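PDB 4ACY: endo-alpha-mannosidase from Bacteroides thetaiotaomicron, which hydrolyses internal alpha-mannosidic bonds as a family 99 endo-acting glycoside hydrolase, probably in N-glycan-like or related mannose-containing glycans. Local coordinates for residues L139-I153 with H178-I192. Residues are numbered along the deposited sequence; the frame is centred on the assembly and turned at random.
Sequences LDEAAKVGAKVCFHI and HPAFYRTHGKPLFFI
His178 holds CG opposite its backbone N (chi1 -160°), which lays the imidazole against the end of helix 133-145, where CB of Leu139 sits over the ring face, 3.5 Å from its centroid, in a CH-pi contact; Lys148, bent at chi2 (-67°), runs past Ala180 to the loop. The contact belongs to the TIM barrel, in the beta-alpha-beta unit of strand 148-153, helix 161-175 and strand 189-192. Lys148 NZ donates to Pro179 O (2.9 Å), while its CB packs on Tyr182 CD1. Beside it, the methyl of Ala180 fills the angle between helix and strand, 3.8 Å from Ala143 CB, which also lies at the imidazole edge. An alanine in place of His178 would probably leave Leu139 CB without its aromatic partner and open a gap beside Ala143. Val149 N and O pair with Ala180 O and Tyr182 N before residues 183-188 swing out through a type I' turn at Thr184-Lys187. Where they return, a water receives a weak bond from Phe151 N and donates to Leu189 O, linking the two backbones. Regular parallel pairing follows, Phe191 N to Phe151 O. Ile153 N donates to Phe191 O at 2.8 Å. On the sheet face that carries His152 and Phe191, His152 CD2 lies 3.5 Å from Phe191 CB, its NE2 being bonded to Tyr246 OH.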
loop_
_atom_site.group_PDB
_atom_site.type_symbol
_atom_site.label_atom_id
_atom_site.label_comp_id
_atom_site.label_asym_id
_atom_site.label_seq_id
_atom_site.Cartn_x
_atom_site.Cartn_y
_atom_site.Cartn_z
ATOM N N LEU A 139 12.127 10.030 -2.099
ATOM C CA LEU A 139 13.283 9.452 -2.772
ATOM C C LEU A 139 14.584 9.946 -2.127
ATOM O O LEU A 139 15.446 9.139 -1.767
ATOM C CB LEU A 139 13.243 9.801 -4.266
ATOM C CG LEU A 139 12.222 8.999 -5.081
ATOM C CD1 LEU A 139 11.905 9.705 -6.375
ATOM C CD2 LEU A 139 12.744 7.592 -5.329
ATOM N N ASP A 140 14.692 11.264 -1.953
ATOM C CA ASP A 140 15.896 11.877 -1.369
ATOM C C ASP A 140 16.191 11.305 0.016
ATOM O O ASP A 140 17.330 10.910 0.320
ATOM C CB ASP A 140 15.751 13.408 -1.299
ATOM C CG ASP A 140 15.889 14.077 -2.660
ATOM O OD1 ASP A 140 16.331 13.416 -3.620
ATOM O OD2 ASP A 140 15.555 15.277 -2.780
ATOM N N GLU A 141 15.151 11.218 0.846
ATOM C CA GLU A 141 15.309 10.677 2.194
ATOM C C GLU A 141 15.583 9.176 2.211
ATOM O O GLU A 141 16.382 8.694 3.025
ATOM C CB GLU A 141 14.120 11.062 3.092
ATOM C CG GLU A 141 13.980 12.577 3.292
ATOM C CD GLU A 141 15.176 13.185 4.024
ATOM O OE1 GLU A 141 15.726 12.528 4.931
ATOM O OE2 GLU A 141 15.572 14.318 3.675
ATOM N N ALA A 142 14.948 8.433 1.302
ATOM C CA ALA A 142 15.197 6.994 1.210
ATOM C C ALA A 142 16.651 6.714 0.799
ATOM O O ALA A 142 17.293 5.810 1.340
ATOM C CB ALA A 142 14.214 6.331 0.231
ATOM N N ALA A 143 17.160 7.511 -0.136
ATOM C CA ALA A 143 18.515 7.324 -0.656
ATOM C C ALA A 143 19.596 7.496 0.418
ATOM O O ALA A 143 20.643 6.864 0.330
ATOM C CB ALA A 143 18.777 8.236 -1.837
ATOM N N LYS A 144 19.333 8.319 1.434
ATOM C CA LYS A 144 20.292 8.517 2.551
ATOM C C LYS A 144 20.513 7.268 3.413
ATOM O O LYS A 144 21.556 7.123 4.065
ATOM C CB LYS A 144 19.847 9.659 3.469
ATOM C CG LYS A 144 19.671 11.015 2.819
ATOM C CD LYS A 144 19.586 12.073 3.907
ATOM C CE LYS A 144 18.756 13.284 3.530
ATOM N NZ LYS A 144 19.170 13.924 2.270
ATOM N N VAL A 145 19.532 6.376 3.428
ATOM C CA VAL A 145 19.570 5.211 4.309
ATOM C C VAL A 145 19.522 3.882 3.546
ATOM O O VAL A 145 19.455 2.816 4.153
ATOM C CB VAL A 145 18.432 5.287 5.371
ATOM C CG1 VAL A 145 18.516 6.590 6.162
ATOM C CG2 VAL A 145 17.063 5.174 4.685
ATOM N N GLY A 146 19.525 3.948 2.216
ATOM C CA GLY A 146 19.469 2.742 1.381
ATOM C C GLY A 146 18.068 2.164 1.186
ATOM O O GLY A 146 17.920 1.015 0.760
ATOM N N ALA A 147 17.039 2.949 1.499
ATOM C CA ALA A 147 15.661 2.512 1.218
ATOM C C ALA A 147 15.286 2.794 -0.237
ATOM O O ALA A 147 15.970 3.558 -0.930
ATOM C CB ALA A 147 14.676 3.175 2.171
ATOM N N LYS A 148 14.198 2.175 -0.704
ATOM C CA LYS A 148 13.792 2.302 -2.108
ATOM C C LYS A 148 12.309 2.656 -2.241
ATOM O O LYS A 148 11.525 2.396 -1.330
ATOM C CB LYS A 148 14.062 0.998 -2.874
ATOM C CG LYS A 148 15.512 0.503 -2.813
ATOM C CD LYS A 148 16.462 1.418 -3.533
ATOM C CE LYS A 148 17.889 0.852 -3.456
ATOM N NZ LYS A 148 18.873 1.772 -4.077
ATOM N N VAL A 149 11.937 3.232 -3.382
ATOM C CA VAL A 149 10.557 3.675 -3.618
ATOM C C VAL A 149 10.031 3.079 -4.926
ATOM O O VAL A 149 10.675 3.202 -5.976
ATOM C CB VAL A 149 10.486 5.224 -3.709
ATOM C CG1 VAL A 149 9.089 5.695 -4.065
ATOM C CG2 VAL A 149 10.982 5.880 -2.399
ATOM N N CYS A 150 8.870 2.437 -4.865
ATOM C CA CYS A 150 8.175 2.064 -6.088
ATOM C C CYS A 150 6.794 2.696 -6.052
ATOM O O CYS A 150 6.485 3.465 -5.137
ATOM C CB CYS A 150 8.117 0.533 -6.247
ATOM S SG CYS A 150 7.091 -0.334 -5.033
ATOM N N PHE A 151 5.957 2.388 -7.041
ATOM C CA PHE A 151 4.728 3.150 -7.220
ATOM C C PHE A 151 3.503 2.269 -7.266
ATOM O O PHE A 151 3.544 1.172 -7.834
ATOM C CB PHE A 151 4.845 4.036 -8.473
ATOM C CG PHE A 151 5.850 5.129 -8.309
ATOM C CD1 PHE A 151 7.224 4.851 -8.363
ATOM C CD2 PHE A 151 5.433 6.426 -8.041
ATOM C CE1 PHE A 151 8.174 5.868 -8.144
ATOM C CE2 PHE A 151 6.363 7.444 -7.831
ATOM C CZ PHE A 151 7.734 7.165 -7.883
ATOM N N HIS A 152 2.436 2.771 -6.637
ATOM C CA HIS A 152 1.161 2.082 -6.517
ATOM C C HIS A 152 0.151 2.869 -7.340
ATOM O O HIS A 152 -0.301 3.929 -6.923
ATOM C CB HIS A 152 0.751 2.053 -5.028
ATOM C CG HIS A 152 -0.377 1.112 -4.725
ATOM N ND1 HIS A 152 -0.956 1.040 -3.481
ATOM C CD2 HIS A 152 -1.008 0.185 -5.486
ATOM C CE1 HIS A 152 -1.903 0.113 -3.484
ATOM N NE2 HIS A 152 -1.961 -0.419 -4.694
ATOM N N ILE A 153 -0.150 2.378 -8.538
ATOM C CA ILE A 153 -0.995 3.120 -9.480
ATOM C C ILE A 153 -2.467 2.984 -9.114
ATOM O O ILE A 153 -3.035 1.887 -9.149
ATOM C CB ILE A 153 -0.751 2.660 -10.928
ATOM C CG1 ILE A 153 0.744 2.738 -11.254
ATOM C CG2 ILE A 153 -1.602 3.483 -11.942
ATOM C CD1 ILE A 153 1.327 4.141 -11.296
ATOM N N HIS A 178 16.861 8.129 -10.201
ATOM C CA HIS A 178 17.126 8.354 -8.785
ATOM C C HIS A 178 17.770 7.147 -8.095
ATOM O O HIS A 178 17.328 6.021 -8.297
ATOM C CB HIS A 178 15.852 8.774 -8.045
ATOM C CG HIS A 178 16.128 9.457 -6.745
ATOM N ND1 HIS A 178 16.009 10.820 -6.573
ATOM C CD2 HIS A 178 16.562 8.965 -5.563
ATOM C CE1 HIS A 178 16.342 11.137 -5.335
ATOM N NE2 HIS A 178 16.677 10.028 -4.700
ATOM N N PRO A 179 18.813 7.381 -7.276
ATOM C CA PRO A 179 19.442 6.285 -6.534
ATOM C C PRO A 179 18.437 5.452 -5.722
ATOM O O PRO A 179 18.648 4.250 -5.540
ATOM C CB PRO A 179 20.414 6.994 -5.585
ATOM C CG PRO A 179 20.642 8.325 -6.169
ATOM C CD PRO A 179 19.494 8.677 -7.052
ATOM N N ALA A 180 17.349 6.072 -5.265
ATOM C CA ALA A 180 16.362 5.352 -4.440
ATOM C C ALA A 180 15.201 4.761 -5.231
ATOM O O ALA A 180 14.279 4.198 -4.640
ATOM C CB ALA A 180 15.833 6.246 -3.316
ATOM N N PHE A 181 15.220 4.891 -6.551
ATOM C CA PHE A 181 14.167 4.267 -7.370
ATOM C C PHE A 181 14.310 2.748 -7.325
ATOM O O PHE A 181 15.378 2.199 -7.620
ATOM C CB PHE A 181 14.233 4.799 -8.805
ATOM C CG PHE A 181 13.100 4.343 -9.693
ATOM C CD1 PHE A 181 11.865 4.978 -9.640
ATOM C CD2 PHE A 181 13.283 3.318 -10.623
ATOM C CE1 PHE A 181 10.810 4.580 -10.459
ATOM C CE2 PHE A 181 12.227 2.914 -11.461
ATOM C CZ PHE A 181 10.989 3.544 -11.375
ATOM N N TYR A 182 13.232 2.055 -6.961
ATOM C CA TYR A 182 13.299 0.612 -6.750
ATOM C C TYR A 182 13.428 -0.178 -8.034
ATOM O O TYR A 182 12.703 0.071 -8.994
ATOM C CB TYR A 182 12.035 0.142 -6.053
ATOM C CG TYR A 182 12.000 -1.316 -5.671
ATOM C CD1 TYR A 182 12.927 -1.856 -4.760
ATOM C CD2 TYR A 182 10.990 -2.138 -6.154
ATOM C CE1 TYR A 182 12.849 -3.199 -4.372
ATOM C CE2 TYR A 182 10.916 -3.471 -5.786
ATOM C CZ TYR A 182 11.840 -3.990 -4.888
ATOM O OH TYR A 182 11.728 -5.311 -4.507
ATOM N N ARG A 183 14.344 -1.139 -8.024
ATOM C CA ARG A 183 14.382 -2.201 -9.023
ATOM C C ARG A 183 14.654 -3.519 -8.331
ATOM O O ARG A 183 15.424 -3.578 -7.373
ATOM C CB ARG A 183 15.479 -1.941 -10.060
ATOM C CG ARG A 183 15.133 -0.837 -10.996
ATOM C CD ARG A 183 16.173 -0.687 -12.084
ATOM N NE ARG A 183 15.834 0.429 -12.958
ATOM C CZ ARG A 183 16.088 1.702 -12.681
ATOM N NH1 ARG A 183 16.670 2.048 -11.541
ATOM N NH2 ARG A 183 15.743 2.636 -13.545
ATOM N N THR A 184 14.021 -4.571 -8.824
ATOM C CA THR A 184 14.282 -5.908 -8.330
ATOM C C THR A 184 14.514 -6.829 -9.536
ATOM O O THR A 184 13.799 -6.733 -10.532
ATOM C CB THR A 184 13.168 -6.404 -7.365
ATOM O OG1 THR A 184 13.507 -7.701 -6.868
ATOM C CG2 THR A 184 11.795 -6.429 -8.037
ATOM N N HIS A 185 15.552 -7.663 -9.451
ATOM C CA HIS A 185 16.051 -8.411 -10.618
ATOM C C HIS A 185 16.176 -7.465 -11.826
ATOM O O HIS A 185 15.829 -7.816 -12.964
ATOM C CB HIS A 185 15.150 -9.625 -10.916
ATOM N N GLY A 186 16.632 -6.241 -11.556
ATOM C CA GLY A 186 16.871 -5.238 -12.593
ATOM C C GLY A 186 15.679 -4.498 -13.174
ATOM O O GLY A 186 15.827 -3.763 -14.152
ATOM N N LYS A 187 14.496 -4.668 -12.580
ATOM C CA LYS A 187 13.293 -4.071 -13.153
ATOM C C LYS A 187 12.500 -3.285 -12.118
ATOM O O LYS A 187 12.387 -3.732 -10.975
ATOM C CB LYS A 187 12.369 -5.153 -13.712
ATOM C CG LYS A 187 12.815 -5.757 -15.029
ATOM C CD LYS A 187 11.841 -6.852 -15.454
ATOM C CE LYS A 187 12.542 -7.868 -16.334
ATOM N NZ LYS A 187 11.615 -8.922 -16.812
ATOM N N PRO A 188 11.926 -2.142 -12.531
ATOM C CA PRO A 188 11.015 -1.423 -11.639
ATOM C C PRO A 188 9.800 -2.291 -11.363
ATOM O O PRO A 188 9.468 -3.156 -12.167
ATOM C CB PRO A 188 10.597 -0.190 -12.441
ATOM C CG PRO A 188 11.399 -0.198 -13.699
ATOM C CD PRO A 188 12.007 -1.538 -13.875
ATOM N N LEU A 189 9.137 -2.044 -10.242
ATOM C CA LEU A 189 7.936 -2.787 -9.898
ATOM C C LEU A 189 6.783 -1.805 -9.726
ATOM O O LEU A 189 6.949 -0.790 -9.056
ATOM C CB LEU A 189 8.172 -3.594 -8.618
ATOM C CG LEU A 189 7.077 -4.638 -8.365
ATOM C CD1 LEU A 189 7.646 -5.949 -7.872
ATOM C CD2 LEU A 189 6.085 -4.061 -7.391
ATOM N N PHE A 190 5.634 -2.096 -10.357
ATOM C CA PHE A 190 4.429 -1.279 -10.213
ATOM C C PHE A 190 3.275 -2.161 -9.734
ATOM O O PHE A 190 2.990 -3.209 -10.351
ATOM C CB PHE A 190 4.033 -0.676 -11.566
ATOM C CG PHE A 190 4.993 0.356 -12.091
ATOM C CD1 PHE A 190 6.119 -0.028 -12.824
ATOM C CD2 PHE A 190 4.757 1.708 -11.885
ATOM C CE1 PHE A 190 7.010 0.945 -13.331
ATOM C CE2 PHE A 190 5.641 2.679 -12.373
ATOM C CZ PHE A 190 6.769 2.295 -13.102
ATOM N N PHE A 191 2.601 -1.724 -8.664
ATOM C CA PHE A 191 1.332 -2.325 -8.247
ATOM C C PHE A 191 0.226 -1.526 -8.897
ATOM O O PHE A 191 0.329 -0.305 -9.043
ATOM C CB PHE A 191 1.151 -2.266 -6.726
ATOM C CG PHE A 191 2.120 -3.125 -5.954
ATOM C CD1 PHE A 191 1.823 -4.440 -5.676
ATOM C CD2 PHE A 191 3.332 -2.596 -5.499
ATOM C CE1 PHE A 191 2.711 -5.256 -4.935
ATOM C CE2 PHE A 191 4.230 -3.387 -4.770
ATOM C CZ PHE A 191 3.934 -4.723 -4.503
ATOM N N ILE A 192 -0.827 -2.215 -9.323
ATOM C CA ILE A 192 -1.940 -1.538 -9.970
ATOM C C ILE A 192 -3.229 -1.876 -9.224
ATOM O O ILE A 192 -3.773 -2.975 -9.345
ATOM C CB ILE A 192 -2.071 -1.882 -11.470
ATOM C CG1 ILE A 192 -0.753 -1.650 -12.220
ATOM C CG2 ILE A 192 -3.191 -1.033 -12.088
ATOM C CD1 ILE A 192 -0.771 -2.165 -13.690
HETATM O O HOH W 1 7.570 1.709 -9.675
#